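PDB 2JB7: adenosine monophosphate-protein transferase from Pyrobaculum aerophilum, which binds AMP at sites shared between subunits and is probably an adenosine-specific kinase or AMP-protein transferase, its reaction not being established. Local coordinates for residues A[17-22]-A[110-115]; A[24-29]-A[57-62]; A[38-43]-A[89-94]. All coordinates share one frame; numbering follows the deposited sequence.

Contact 1. Residues A[17-22]-A[110-115]. With AMP (adenosine monophosphate), chain D.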
loop_
_atom_site.group_PDB
_atom_site.type_symbol
_atom_site.label_atom_id
_atom_site.label_comp_id
_atom_site.label_asym_id
_atom_site.label_seq_id
_atom_site.Cartn_x
_atom_site.Cartn_y
_atom_site.Cartn_z
ATOM N N ASN A 17 14.355 9.785 -17.688
ATOM C CA ASN A 17 14.541 8.573 -16.939
ATOM C C ASN A 17 13.761 7.447 -17.580
ATOM O O ASN A 17 12.768 7.685 -18.265
ATOM C CB ASN A 17 14.136 8.723 -15.487
ATOM C CG ASN A 17 15.134 9.503 -14.689
ATOM O OD1 ASN A 17 15.154 10.751 -14.726
ATOM N ND2 ASN A 17 15.978 8.784 -13.978
ATOM N N VAL A 18 14.255 6.224 -17.438
ATOM C CA VAL A 18 13.530 5.078 -17.964
ATOM C C VAL A 18 13.083 4.169 -16.810
ATOM O O VAL A 18 13.789 4.059 -15.818
ATOM C CB VAL A 18 14.380 4.300 -18.987
ATOM C CG1 VAL A 18 15.489 3.465 -18.293
ATOM C CG2 VAL A 18 13.482 3.424 -19.882
ATOM N N ILE A 19 11.893 3.580 -16.951
ATOM C CA ILE A 19 11.387 2.536 -16.044
ATOM C C ILE A 19 11.018 1.348 -16.944
ATOM O O ILE A 19 10.272 1.498 -17.927
ATOM C CB ILE A 19 10.198 3.043 -15.213
ATOM C CG1 ILE A 19 10.630 4.249 -14.360
ATOM C CG2 ILE A 19 9.608 1.907 -14.295
ATOM C CD1 ILE A 19 9.406 4.968 -13.750
ATOM N N ILE A 20 11.553 0.173 -16.627
ATOM C CA ILE A 20 11.279 -1.052 -17.400
ATOM C C ILE A 20 10.735 -2.107 -16.433
ATOM O O ILE A 20 11.301 -2.323 -15.367
ATOM C CB ILE A 20 12.534 -1.578 -18.093
ATOM C CG1 ILE A 20 13.211 -0.459 -18.883
ATOM C CG2 ILE A 20 12.178 -2.747 -19.006
ATOM C CD1 ILE A 20 14.578 -0.840 -19.505
ATOM N N GLY A 21 9.647 -2.760 -16.799
ATOM C CA GLY A 21 9.065 -3.797 -15.959
ATOM C C GLY A 21 8.309 -4.846 -16.747
ATOM O O GLY A 21 8.419 -4.920 -17.962
ATOM N N GLN A 22 7.578 -5.664 -16.009
ATOM C CA GLN A 22 6.741 -6.711 -16.595
ATOM C C GLN A 22 5.373 -6.651 -15.939
ATOM O O GLN A 22 5.232 -6.428 -14.725
ATOM C CB GLN A 22 7.382 -8.046 -16.333
ATOM C CG GLN A 22 6.790 -9.174 -17.156
ATOM C CD GLN A 22 7.438 -10.434 -16.755
ATOM O OE1 GLN A 22 8.659 -10.582 -16.867
ATOM N NE2 GLN A 22 6.654 -11.335 -16.227
ATOM N N PHE A 110 12.111 -3.947 -13.328
ATOM C CA PHE A 110 13.514 -4.352 -13.499
ATOM C C PHE A 110 14.513 -3.251 -13.243
ATOM O O PHE A 110 15.607 -3.542 -12.799
ATOM C CB PHE A 110 13.765 -4.874 -14.915
ATOM C CG PHE A 110 12.915 -6.056 -15.311
ATOM C CD1 PHE A 110 13.097 -7.284 -14.703
ATOM C CD2 PHE A 110 11.938 -5.926 -16.293
ATOM C CE1 PHE A 110 12.331 -8.404 -15.046
ATOM C CE2 PHE A 110 11.147 -7.033 -16.657
ATOM C CZ PHE A 110 11.345 -8.263 -16.045
ATOM N N ALA A 111 14.175 -2.014 -13.581
ATOM C CA ALA A 111 15.076 -0.889 -13.507
ATOM C C ALA A 111 14.263 0.393 -13.433
ATOM O O ALA A 111 13.198 0.502 -14.075
ATOM C CB ALA A 111 15.965 -0.857 -14.729
ATOM N N ALA A 112 14.766 1.358 -12.674
ATOM C CA ALA A 112 14.309 2.737 -12.765
ATOM C C ALA A 112 15.582 3.600 -12.686
ATOM O O ALA A 112 16.241 3.602 -11.654
ATOM C CB ALA A 112 13.345 3.049 -11.673
ATOM N N THR A 113 15.941 4.288 -13.776
ATOM C CA THR A 113 17.288 4.830 -13.853
ATOM C C THR A 113 17.471 5.777 -15.014
ATOM O O THR A 113 16.693 5.745 -15.983
ATOM C CB THR A 113 18.318 3.686 -13.999
ATOM O OG1 THR A 113 19.642 4.157 -13.674
ATOM C CG2 THR A 113 18.318 3.122 -15.390
ATOM N N ALA A 114 18.504 6.628 -14.917
ATOM C CA ALA A 114 18.957 7.433 -16.043
ATOM C C ALA A 114 20.431 7.120 -16.367
ATOM O O ALA A 114 21.013 7.776 -17.208
ATOM C CB ALA A 114 18.776 8.931 -15.748
ATOM N N ASN A 115 20.990 6.088 -15.735
ATOM C CA ASN A 115 22.338 5.577 -16.024
ATOM C C ASN A 115 22.439 4.823 -17.322
ATOM O O ASN A 115 21.434 4.319 -17.826
ATOM C CB ASN A 115 22.787 4.603 -14.939
ATOM C CG ASN A 115 23.010 5.262 -13.618
ATOM O OD1 ASN A 115 23.365 6.435 -13.539
ATOM N ND2 ASN A 115 22.880 4.496 -12.576
HETATM P P AMP D . 22.844 10.391 -10.641
HETATM O O1P AMP D . 22.149 11.672 -11.071
HETATM O O2P AMP D . 23.856 10.637 -9.561
HETATM O O3P AMP D . 23.360 9.545 -11.791
HETATM O "O5'" AMP D . 21.675 9.560 -9.827
HETATM C "C5'" AMP D . 21.264 8.195 -10.009
HETATM C "C4'" AMP D . 19.778 8.101 -10.362
HETATM O "O4'" AMP D . 18.924 8.678 -9.355
HETATM C "C3'" AMP D . 19.472 8.839 -11.658
HETATM O "O3'" AMP D . 19.751 8.049 -12.820
HETATM C "C2'" AMP D . 18.001 9.119 -11.486
HETATM O "O2'" AMP D . 17.210 7.987 -11.900
HETATM C "C1'" AMP D . 17.840 9.339 -9.990
HETATM N N9 AMP D . 17.953 10.752 -9.582
HETATM C C8 AMP D . 19.032 11.545 -9.758
HETATM N N7 AMP D . 18.821 12.785 -9.235
HETATM C C5 AMP D . 17.564 12.780 -8.717
HETATM C C6 AMP D . 16.707 13.733 -8.006
HETATM N N6 AMP D . 17.096 15.016 -7.741
HETATM N N1 AMP D . 15.490 13.330 -7.598
HETATM C C2 AMP D . 15.039 12.090 -7.824
HETATM N N3 AMP D . 15.768 11.166 -8.465
HETATM C C4 AMP D . 17.015 11.445 -8.921
#
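V18 and T113 form a hydrogen-bonded antiparallel pair where strand 17-22 meets strand 108-113, an outermost strand of the chain's five-stranded sheet, and a classic beta bulge closes the far end with F110 and A111 both facing I20. The tight part is the sheet itself. V18 N gives T113 O an almost straight bond (2.9 Å, 175° at the hydrogen), and T113 N returns one to V18 O. I20 N reaches A111 O at 3.1 Å. At the bulge I20 O takes a short bond of 2.7 Å from F110 N and a weak one from A111 N, so one oxygen serves two successive amides.

Side chains fill both faces. The V18 and T113 side chains lie side by side, pointing the same way, with V18 CG1 4.1 Å from T113 CG2, on the face where L117 packs. I19 CG1 and A112 CB meet on the other face, under helix 93-101. The F110 ring, its CG set opposite the carbonyl carbon (chi1 -59°), turns back along G21 and brings CZ to within 3.6 Å of Q22 OE1, which stands in the ring plane. That amide is held at OE1 by R108 and at NE2 by the F110 carbonyl of the third subunit.

The loose side is the other end, where the strand gives out at partly exposed A114 and the ribose takes over. T113 OG1 accepts from N115 N in an ST turn, backed by D136. N17 ND2 sits too close to AMP O2' for that approach to be trusted, whereas A114 N donates to AMP O3' at 2.8 Å.

Contact 2. Residues A[24-29]-A[57-62]. With AMP (adenosine monophosphate), chain F.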
loop_
_atom_site.group_PDB
_atom_site.type_symbol
_atom_site.label_atom_id
_atom_site.label_comp_id
_atom_site.label_asym_id
_atom_site.label_seq_id
_atom_site.Cartn_x
_atom_site.Cartn_y
_atom_site.Cartn_z
ATOM N N HIS A 24 0.956 -7.738 -17.268
ATOM C CA HIS A 24 0.108 -8.679 -17.988
ATOM C C HIS A 24 -1.203 -7.971 -18.280
ATOM O O HIS A 24 -1.608 -7.062 -17.567
ATOM C CB HIS A 24 -0.138 -9.975 -17.206
ATOM C CG HIS A 24 -1.148 -9.850 -16.100
ATOM N ND1 HIS A 24 -0.943 -9.043 -14.997
ATOM C CD2 HIS A 24 -2.349 -10.440 -15.913
ATOM C CE1 HIS A 24 -1.988 -9.139 -14.188
ATOM N NE2 HIS A 24 -2.857 -9.973 -14.719
ATOM N N PHE A 25 -1.875 -8.414 -19.333
ATOM C CA PHE A 25 -3.206 -7.949 -19.685
ATOM C C PHE A 25 -3.160 -6.616 -20.368
ATOM O O PHE A 25 -2.407 -5.695 -19.969
ATOM C CB PHE A 25 -4.125 -7.866 -18.442
ATOM C CG PHE A 25 -5.586 -7.587 -18.756
ATOM C CD1 PHE A 25 -6.228 -8.204 -19.834
ATOM C CD2 PHE A 25 -6.322 -6.733 -17.937
ATOM C CE1 PHE A 25 -7.568 -7.927 -20.114
ATOM C CE2 PHE A 25 -7.658 -6.494 -18.204
ATOM C CZ PHE A 25 -8.269 -7.098 -19.294
ATOM N N ILE A 26 -3.977 -6.473 -21.412
ATOM C CA ILE A 26 -3.939 -5.237 -22.208
ATOM C C ILE A 26 -4.231 -3.933 -21.476
ATOM O O ILE A 26 -3.764 -2.875 -21.873
ATOM C CB ILE A 26 -4.886 -5.390 -23.423
ATOM C CG1 ILE A 26 -4.504 -4.444 -24.573
ATOM C CG2 ILE A 26 -6.322 -5.338 -22.968
ATOM C CD1 ILE A 26 -5.095 -4.869 -25.953
ATOM N N LYS A 27 -4.947 -4.006 -20.378
ATOM C CA LYS A 27 -5.308 -2.817 -19.627
ATOM C C LYS A 27 -4.086 -2.170 -19.001
ATOM O O LYS A 27 -4.129 -1.004 -18.584
ATOM C CB LYS A 27 -6.304 -3.193 -18.566
ATOM C CG LYS A 27 -6.987 -1.989 -17.839
ATOM C CD LYS A 27 -8.275 -2.377 -17.086
ATOM C CE LYS A 27 -8.055 -3.150 -15.807
ATOM N NZ LYS A 27 -7.651 -2.248 -14.675
ATOM N N THR A 28 -2.991 -2.911 -18.928
ATOM C CA THR A 28 -1.708 -2.332 -18.472
ATOM C C THR A 28 -1.438 -0.946 -19.063
ATOM O O THR A 28 -0.978 -0.030 -18.379
ATOM C CB THR A 28 -0.525 -3.258 -18.808
ATOM O OG1 THR A 28 -0.645 -4.505 -18.094
ATOM C CG2 THR A 28 0.820 -2.587 -18.479
ATOM N N VAL A 29 -1.624 -0.805 -20.361
ATOM C CA VAL A 29 -1.232 0.419 -21.024
ATOM C C VAL A 29 -2.040 1.622 -20.500
ATOM O O VAL A 29 -1.471 2.708 -20.265
ATOM C CB VAL A 29 -1.336 0.270 -22.566
ATOM C CG1 VAL A 29 -2.745 0.024 -23.035
ATOM C CG2 VAL A 29 -0.799 1.508 -23.269
ATOM N N LEU A 57 0.622 -6.740 -30.253
ATOM C CA LEU A 57 1.134 -5.423 -30.626
ATOM C C LEU A 57 1.814 -4.728 -29.496
ATOM O O LEU A 57 1.440 -4.888 -28.343
ATOM C CB LEU A 57 0.015 -4.546 -31.159
ATOM C CG LEU A 57 -0.746 -5.099 -32.372
ATOM C CD1 LEU A 57 -2.022 -4.285 -32.658
ATOM C CD2 LEU A 57 0.184 -5.155 -33.592
ATOM N N VAL A 58 2.772 -3.906 -29.844
ATOM C CA VAL A 58 3.287 -2.921 -28.871
ATOM C C VAL A 58 2.185 -1.854 -28.740
ATOM O O VAL A 58 1.876 -1.133 -29.708
ATOM C CB VAL A 58 4.629 -2.319 -29.327
ATOM C CG1 VAL A 58 5.098 -1.235 -28.342
ATOM C CG2 VAL A 58 5.740 -3.406 -29.527
ATOM N N ARG A 59 1.601 -1.778 -27.552
ATOM C CA ARG A 59 0.521 -0.845 -27.183
ATOM C C ARG A 59 1.171 0.357 -26.526
ATOM O O ARG A 59 2.139 0.219 -25.770
ATOM C CB ARG A 59 -0.502 -1.501 -26.267
ATOM C CG ARG A 59 -0.990 -2.875 -26.789
ATOM C CD ARG A 59 -1.893 -2.672 -27.983
ATOM N NE ARG A 59 -2.481 -3.925 -28.455
ATOM C CZ ARG A 59 -3.601 -4.007 -29.169
ATOM N NH1 ARG A 59 -4.243 -2.909 -29.523
ATOM N NH2 ARG A 59 -4.075 -5.182 -29.555
ATOM N N HIS A 60 0.665 1.549 -26.833
ATOM C CA HIS A 60 1.356 2.769 -26.374
ATOM C C HIS A 60 0.434 3.955 -26.174
ATOM O O HIS A 60 -0.635 4.073 -26.801
ATOM C CB HIS A 60 2.515 3.113 -27.303
ATOM C CG HIS A 60 2.092 3.292 -28.735
ATOM N ND1 HIS A 60 1.684 4.509 -29.248
ATOM C CD2 HIS A 60 1.950 2.388 -29.735
ATOM C CE1 HIS A 60 1.368 4.359 -30.523
ATOM N NE2 HIS A 60 1.497 3.077 -30.842
ATOM N N GLU A 61 0.826 4.780 -25.199
ATOM C CA GLU A 61 0.225 6.083 -24.930
ATOM C C GLU A 61 1.369 7.042 -24.606
ATOM O O GLU A 61 2.443 6.639 -24.199
ATOM C CB GLU A 61 -0.743 6.027 -23.750
ATOM C CG GLU A 61 -1.908 5.050 -23.936
ATOM C CD GLU A 61 -2.987 5.560 -24.885
ATOM O OE1 GLU A 61 -3.000 6.788 -25.217
ATOM O OE2 GLU A 61 -3.868 4.738 -25.241
ATOM N N ALA A 62 1.118 8.333 -24.792
ATOM C CA ALA A 62 2.109 9.355 -24.586
ATOM C C ALA A 62 1.496 10.741 -24.673
ATOM O O ALA A 62 0.486 10.941 -25.312
ATOM C CB ALA A 62 3.181 9.266 -25.613
HETATM P P AMP F . -5.567 -12.481 -23.479
HETATM O O1P AMP F . -4.826 -13.773 -23.811
HETATM O O2P AMP F . -7.011 -12.652 -23.084
HETATM O O3P AMP F . -5.431 -11.391 -24.495
HETATM O "O5'" AMP F . -4.949 -11.758 -22.160
HETATM C "C5'" AMP F . -3.620 -11.832 -21.628
HETATM C "C4'" AMP F . -3.664 -12.044 -20.118
HETATM O "O4'" AMP F . -4.424 -11.026 -19.430
HETATM C "C3'" AMP F . -4.330 -13.390 -19.827
HETATM O "O3'" AMP F . -3.317 -14.404 -19.881
HETATM C "C2'" AMP F . -4.991 -13.152 -18.481
HETATM O "O2'" AMP F . -4.010 -13.384 -17.469
HETATM C "C1'" AMP F . -5.337 -11.669 -18.520
HETATM N N9 AMP F . -6.769 -11.445 -18.888
HETATM C C8 AMP F . -7.391 -11.729 -20.053
HETATM N N7 AMP F . -8.682 -11.349 -20.038
HETATM C C5 AMP F . -8.885 -10.777 -18.812
HETATM C C6 AMP F . -10.020 -10.173 -18.162
HETATM N N6 AMP F . -11.179 -10.132 -18.817
HETATM N N1 AMP F . -9.876 -9.668 -16.896
HETATM C C2 AMP F . -8.674 -9.756 -16.278
HETATM N N3 AMP F . -7.557 -10.288 -16.818
HETATM C C4 AMP F . -7.633 -10.827 -18.066
#
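I26 swings CG1 to the side opposite its backbone nitrogen (chi1 -157°) and carries on extended, which lands CD1 on R59; the arginine chain comes to meet it by bending at chi2 (-72°). CD1 settles over the centre of the guanidinium face, 3.6 Å from R59 CZ. L57 CD1 covers the opposite face at a similar height, so the flat cation lies between two methyls. Its N-H groups bond to E51 and to E144 of the third subunit, which would keep the guanidinium from turning.

V29 is the second point of touch. Its CG2 reaches E61 CG at 3.8 Å and H60 N at 3.9 Å, the V29 and E61 side chains crossing at about a right angle. Beyond CG the E61 carboxylate leads away from V29, to R152 and R149 of the third subunit. No hydrogen bond joins the two segments; between them the fit is one of van der Waals packing.

The same segment 24-29 also faces the nucleotide. A type I turn from F25 to T28, closed by T28 N to F25 O at 3.0 Å, puts K27 N over one face of the F25 ring. Adenine covers the opposite face, with AMP C4 3.4 Å above the ring plane, while AMP O2' lies at the edge of the H24 ring. With S53, and with Y162 and A114 of the third subunit, this makes an AMP pocket shared between subunits.

Contact 3. Residues A[38-43]-A[89-94]. With AMP (adenosine monophosphate), chain D.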
loop_
_atom_site.group_PDB
_atom_site.type_symbol
_atom_site.label_atom_id
_atom_site.label_comp_id
_atom_site.label_asym_id
_atom_site.label_seq_id
_atom_site.Cartn_x
_atom_site.Cartn_y
_atom_site.Cartn_z
ATOM N N THR A 38 -1.515 11.186 -13.346
ATOM C CA THR A 38 -2.144 11.605 -12.103
ATOM C C THR A 38 -1.136 11.751 -10.976
ATOM O O THR A 38 -1.519 12.059 -9.856
ATOM C CB THR A 38 -3.288 10.650 -11.633
ATOM O OG1 THR A 38 -2.758 9.381 -11.287
ATOM C CG2 THR A 38 -4.376 10.482 -12.708
ATOM N N SER A 39 0.136 11.512 -11.258
ATOM C CA SER A 39 1.190 11.641 -10.247
ATOM C C SER A 39 1.855 13.009 -10.208
ATOM O O SER A 39 2.151 13.524 -9.101
ATOM C CB SER A 39 2.250 10.544 -10.445
ATOM O OG SER A 39 1.757 9.309 -9.948
ATOM N N VAL A 40 2.127 13.586 -11.375
ATOM C CA VAL A 40 2.858 14.855 -11.454
ATOM C C VAL A 40 2.223 15.726 -12.530
ATOM O O VAL A 40 2.108 15.267 -13.657
ATOM C CB VAL A 40 4.327 14.601 -11.839
ATOM C CG1 VAL A 40 5.055 15.919 -11.994
ATOM C CG2 VAL A 40 5.032 13.707 -10.766
ATOM N N PRO A 41 1.802 16.950 -12.190
ATOM C CA PRO A 41 1.095 17.756 -13.229
ATOM C C PRO A 41 1.852 18.000 -14.527
ATOM O O PRO A 41 1.262 17.859 -15.590
ATOM C CB PRO A 41 0.787 19.072 -12.512
ATOM C CG PRO A 41 0.639 18.674 -11.063
ATOM C CD PRO A 41 1.782 17.635 -10.883
ATOM N N GLY A 42 3.137 18.276 -14.464
ATOM C CA GLY A 42 3.822 18.634 -15.747
ATOM C C GLY A 42 4.464 17.478 -16.492
ATOM O O GLY A 42 5.265 17.675 -17.425
ATOM N N VAL A 43 4.153 16.256 -16.075
ATOM C CA VAL A 43 4.940 15.131 -16.529
ATOM C C VAL A 43 4.778 14.956 -18.012
ATOM O O VAL A 43 3.658 15.105 -18.548
ATOM C CB VAL A 43 4.563 13.820 -15.799
ATOM C CG1 VAL A 43 3.081 13.434 -16.049
ATOM C CG2 VAL A 43 5.515 12.725 -16.228
ATOM N N ARG A 89 10.001 12.677 -18.636
ATOM C CA ARG A 89 10.651 13.964 -18.429
ATOM C C ARG A 89 9.797 14.754 -17.438
ATOM O O ARG A 89 8.592 14.531 -17.323
ATOM C CB ARG A 89 10.708 14.742 -19.752
ATOM C CG ARG A 89 11.715 14.286 -20.750
ATOM C CD ARG A 89 11.650 15.146 -22.006
ATOM N NE ARG A 89 12.539 14.657 -23.047
ATOM C CZ ARG A 89 13.860 14.851 -23.081
ATOM N NH1 ARG A 89 14.502 15.508 -22.104
ATOM N NH2 ARG A 89 14.572 14.356 -24.101
ATOM N N ASN A 90 10.399 15.730 -16.757
ATOM C CA ASN A 90 9.656 16.618 -15.835
ATOM C C ASN A 90 9.094 15.904 -14.615
ATOM O O ASN A 90 8.205 16.396 -13.914
ATOM C CB ASN A 90 8.541 17.420 -16.554
ATOM C CG ASN A 90 9.068 18.177 -17.741
ATOM O OD1 ASN A 90 10.245 18.585 -17.792
ATOM N ND2 ASN A 90 8.194 18.408 -18.706
ATOM N N ALA A 91 9.667 14.734 -14.342
ATOM C CA ALA A 91 9.358 13.973 -13.168
ATOM C C ALA A 91 10.468 12.970 -12.968
ATOM O O ALA A 91 11.122 12.556 -13.922
ATOM C CB ALA A 91 7.983 13.225 -13.328
ATOM N N TRP A 92 10.681 12.587 -11.722
ATOM C CA TRP A 92 11.621 11.538 -11.361
ATOM C C TRP A 92 10.933 10.209 -11.117
ATOM O O TRP A 92 9.776 10.185 -10.683
ATOM C CB TRP A 92 12.317 11.904 -10.065
ATOM C CG TRP A 92 13.101 13.171 -10.133
ATOM C CD1 TRP A 92 12.733 14.387 -9.588
ATOM C CD2 TRP A 92 14.366 13.360 -10.752
ATOM N NE1 TRP A 92 13.733 15.315 -9.831
ATOM C CE2 TRP A 92 14.740 14.714 -10.538
ATOM C CE3 TRP A 92 15.232 12.531 -11.456
ATOM C CZ2 TRP A 92 15.942 15.227 -10.992
ATOM C CZ3 TRP A 92 16.458 13.044 -11.894
ATOM C CH2 TRP A 92 16.772 14.396 -11.674
ATOM N N PRO A 93 11.657 9.084 -11.317
ATOM C CA PRO A 93 11.031 7.818 -10.937
ATOM C C PRO A 93 10.471 7.768 -9.526
ATOM O O PRO A 93 9.417 7.198 -9.341
ATOM C CB PRO A 93 12.152 6.782 -11.157
ATOM C CG PRO A 93 12.935 7.363 -12.279
ATOM C CD PRO A 93 12.943 8.860 -12.000
ATOM N N ILE A 94 11.102 8.402 -8.539
ATOM C CA ILE A 94 10.557 8.311 -7.178
ATOM C C ILE A 94 9.180 9.003 -7.089
ATOM O O ILE A 94 8.416 8.758 -6.148
ATOM C CB ILE A 94 11.492 8.926 -6.087
ATOM C CG1 ILE A 94 11.820 10.401 -6.360
ATOM C CG2 ILE A 94 12.776 8.057 -5.903
ATOM C CD1 ILE A 94 12.554 11.060 -5.153
HETATM P P AMP D . 22.844 10.391 -10.641
HETATM O O1P AMP D . 22.149 11.672 -11.071
HETATM O O2P AMP D . 23.856 10.637 -9.561
HETATM O O3P AMP D . 23.360 9.545 -11.791
HETATM O "O5'" AMP D . 21.675 9.560 -9.827
HETATM C "C5'" AMP D . 21.264 8.195 -10.009
HETATM C "C4'" AMP D . 19.778 8.101 -10.362
HETATM O "O4'" AMP D . 18.924 8.678 -9.355
HETATM C "C3'" AMP D . 19.472 8.839 -11.658
HETATM O "O3'" AMP D . 19.751 8.049 -12.820
HETATM C "C2'" AMP D . 18.001 9.119 -11.486
HETATM O "O2'" AMP D . 17.210 7.987 -11.900
HETATM C "C1'" AMP D . 17.840 9.339 -9.990
HETATM N N9 AMP D . 17.953 10.752 -9.582
HETATM C C8 AMP D . 19.032 11.545 -9.758
HETATM N N7 AMP D . 18.821 12.785 -9.235
HETATM C C5 AMP D . 17.564 12.780 -8.717
HETATM C C6 AMP D . 16.707 13.733 -8.006
HETATM N N6 AMP D . 17.096 15.016 -7.741
HETATM N N1 AMP D . 15.490 13.330 -7.598
HETATM C C2 AMP D . 15.039 12.090 -7.824
HETATM N N3 AMP D . 15.768 11.166 -8.465
HETATM C C4 AMP D . 17.015 11.445 -8.921
#
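A91 turns its methyl toward the loop 38-43, and two valines close on it: V43 CG2 at 3.8 Å from A91 CB and V40 CG2 at 3.9 Å. Each valine also has a methyl against a backbone carbonyl, V40 CG1 beside N90 O and V43 CG2 beside R89 O. This apolar patch seats the type I turn V40-V43 against the chain just after strand 83-89.

N90, exposed, turns the same way. G42 O lies close to the plane of the N90 amide, 13° out of it, and ND2 donates to that oxygen at 3.3 Å, a long bond entering 25° off the carbonyl plane.

W92 faces the other way, away from the valines and onto AMP. With CG opposite its carbonyl carbon (chi1 -61°), the indole spreads one face against the adenine, AMP N1 sitting 3.2 Å above its centre. W92 CG approaches AMP C2 at 3.2 Å and W92 CE3 meets AMP C4 at 3.3 Å, so both rings of the indole take part. I94 CD1 adds a flank at C2. Were W92 replaced by an alanine, the adenine would probably lose this flat support and be freer to tilt.

Segment 89-94 thus alternates its tasks: A91 holds the turn by apolar packing, W92 offers an aromatic surface to the base. With no hydrogen bond from either segment to the adenine, the grip of 89-94 on the base is probably one of flat apolar contact and shape rather than of polar recognition.

Overall arrangement
Contacts 1 and 3 work on the same AMP, chain D, from adjoining sides: 110-115 holds the ribose and 89-94 supports the base. Their centres lie about 14 Å apart, and the two meet at N17, whose CG packs 3.5 Å from P93 CD while OD1 comes 3.7 Å from W92 CE3. Contact 2 sits about 17 Å centre to centre from contact 1 and 19 Å from contact 3. Its segment 24-29 faces a different nucleotide, chain F, whose other wall comes from the third subunit. If the sites are equivalent, each adenine is probably clasped between F25 of one subunit and W92 of another. One chain thus contributes two different half-sites: N17 at the start of strand 17-22 lies by one, H24 and F25 just after its end by the other.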